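Hydrogenase maturation protease (Wolinella succinogenes, PDB 3PU6) probably acts as an endopeptidase in the maturation of hydrogenases, though its own activity remains uncharacterized. Local coordinates at residues I22-L27 against V136-I141. Residues are numbered along the deposited sequence; the frame is centred on the assembly and turned at random.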
loop_
_atom_site.group_PDB
_atom_site.type_symbol
_atom_site.label_atom_id
_atom_site.label_comp_id
_atom_site.label_asym_id
_atom_site.label_seq_id
_atom_site.Cartn_x
_atom_site.Cartn_y
_atom_site.Cartn_z
ATOM N N ILE A 22 7.228 0.589 -0.403
ATOM C CA ILE A 22 7.932 1.514 0.461
ATOM C C ILE A 22 8.305 2.708 -0.389
ATOM O O ILE A 22 8.184 3.862 0.033
ATOM C CB ILE A 22 9.227 0.916 1.085
ATOM C CG1 ILE A 22 8.952 -0.405 1.804
ATOM C CG2 ILE A 22 9.841 1.901 2.034
ATOM C CD1 ILE A 22 7.797 -0.342 2.710
ATOM N N ALA A 23 8.761 2.436 -1.603
ATOM C CA ALA A 23 9.090 3.514 -2.520
ATOM C C ALA A 23 7.863 4.428 -2.746
ATOM O O ALA A 23 7.933 5.651 -2.605
ATOM C CB ALA A 23 9.609 2.948 -3.808
ATOM N N LEU A 24 6.727 3.820 -3.068
ATOM C CA LEU A 24 5.505 4.574 -3.276
ATOM C C LEU A 24 5.190 5.452 -2.079
ATOM O O LEU A 24 4.721 6.564 -2.232
ATOM C CB LEU A 24 4.339 3.625 -3.539
ATOM C CG LEU A 24 2.963 4.274 -3.613
ATOM C CD1 LEU A 24 2.834 5.126 -4.867
ATOM C CD2 LEU A 24 1.899 3.212 -3.569
ATOM N N GLY A 25 5.448 4.932 -0.889
ATOM C CA GLY A 25 5.128 5.618 0.343
ATOM C C GLY A 25 5.880 6.918 0.419
ATOM O O GLY A 25 5.337 7.936 0.809
ATOM N N ARG A 26 7.138 6.880 0.019
ATOM C CA ARG A 26 7.960 8.067 0.032
ATOM C C ARG A 26 7.470 9.101 -0.960
ATOM O O ARG A 26 7.661 10.293 -0.749
ATOM C CB ARG A 26 9.402 7.705 -0.284
ATOM C CG ARG A 26 10.043 6.882 0.789
ATOM C CD ARG A 26 11.514 6.641 0.522
ATOM N NE ARG A 26 12.141 6.008 1.683
ATOM C CZ ARG A 26 12.430 4.711 1.775
ATOM N NH1 ARG A 26 12.166 3.895 0.760
ATOM N NH2 ARG A 26 12.992 4.232 2.880
ATOM N N LEU A 27 6.856 8.649 -2.050
ATOM C CA LEU A 27 6.366 9.574 -3.071
ATOM C C LEU A 27 5.159 10.341 -2.559
ATOM O O LEU A 27 5.077 11.556 -2.716
ATOM C CB LEU A 27 6.031 8.851 -4.376
ATOM C CG LEU A 27 7.199 8.139 -5.060
ATOM C CD1 LEU A 27 6.726 7.368 -6.302
ATOM C CD2 LEU A 27 8.293 9.126 -5.403
ATOM N N VAL A 136 3.594 4.868 -11.460
ATOM C CA VAL A 136 2.258 4.553 -11.946
ATOM C C VAL A 136 1.267 4.398 -10.788
ATOM O O VAL A 136 0.112 4.831 -10.874
ATOM C CB VAL A 136 2.279 3.275 -12.817
ATOM C CG1 VAL A 136 0.878 2.743 -13.044
ATOM C CG2 VAL A 136 2.985 3.540 -14.134
ATOM N N ALA A 137 1.740 3.790 -9.701
ATOM C CA ALA A 137 0.962 3.627 -8.468
ATOM C C ALA A 137 0.681 4.966 -7.752
ATOM O O ALA A 137 -0.389 5.162 -7.175
ATOM C CB ALA A 137 1.663 2.650 -7.528
ATOM N N LEU A 138 1.652 5.874 -7.786
ATOM C CA LEU A 138 1.459 7.221 -7.300
ATOM C C LEU A 138 0.302 7.829 -8.084
ATOM O O LEU A 138 -0.591 8.467 -7.524
ATOM C CB LEU A 138 2.726 8.017 -7.532
ATOM C CG LEU A 138 2.767 9.447 -7.006
ATOM C CD1 LEU A 138 2.421 9.525 -5.526
ATOM C CD2 LEU A 138 4.142 9.996 -7.273
ATOM N N GLY A 139 0.317 7.603 -9.392
ATOM C CA GLY A 139 -0.731 8.085 -10.260
ATOM C C GLY A 139 -2.092 7.751 -9.698
ATOM O O GLY A 139 -2.949 8.630 -9.554
ATOM N N ARG A 140 -2.288 6.477 -9.363
ATOM C CA ARG A 140 -3.595 5.997 -8.912
ATOM C C ARG A 140 -4.007 6.529 -7.542
ATOM O O ARG A 140 -5.198 6.665 -7.258
ATOM C CB ARG A 140 -3.640 4.467 -8.941
ATOM C CG ARG A 140 -2.973 3.873 -10.176
ATOM C CD ARG A 140 -3.739 4.211 -11.450
ATOM N NE ARG A 140 -5.061 3.584 -11.441
ATOM C CZ ARG A 140 -5.287 2.295 -11.704
ATOM N NH1 ARG A 140 -4.273 1.478 -12.008
ATOM N NH2 ARG A 140 -6.531 1.819 -11.666
ATOM N N ILE A 141 -3.029 6.833 -6.695
ATOM C CA ILE A 141 -3.328 7.394 -5.375
ATOM C C ILE A 141 -3.848 8.788 -5.585
ATOM O O ILE A 141 -4.775 9.219 -4.915
ATOM C CB ILE A 141 -2.088 7.443 -4.427
ATOM C CG1 ILE A 141 -1.791 6.055 -3.875
ATOM C CG2 ILE A 141 -2.351 8.360 -3.245
ATOM C CD1 ILE A 141 -2.919 5.519 -3.027
#
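Leu24 reaches over to Ala137 and Leu138 where two helices, 20-31 and the C-terminal 128-147, pack together in the alpha/beta fold of the hydrogenase maturation proteases. Methyl CD1 of Leu24 does most of the touching: it lies 3.8 Å from CB of Ala137 and 3.9 Å from CB of Leu138, resting on the backbone that links the two residues. Its sister branch CD2 turns to the alanine as well, 4.0 Å from CB of Ala137, so the leucine fork spreads over that small methyl. With CG swung anti to the backbone N (chi1 173°), Leu24 extends across the gap although its CB does not point straight at helix 128-147. Leu138 answers with its own fork, crossing Leu27 at a slant; CD2 of Leu138 sits 3.6 Å from CB of Leu27. No hydrogen bond joins the two segments, and the contact is apolar and largely buried. Their axes approach to 9.6 Å and cross at -51°, with Leu24 and Leu138 nearest in backbone register. Farther out, Leu138 also packs on Val28 and Gln31 of helix 20-31, while Ala137 leans on Ile73 of strand 73-77, tying the contact to the edge of the mixed sheet. The same CD2 of Leu138 that sits by CB of Leu27 also touches CD1 of Leu27, at 3.8 Å.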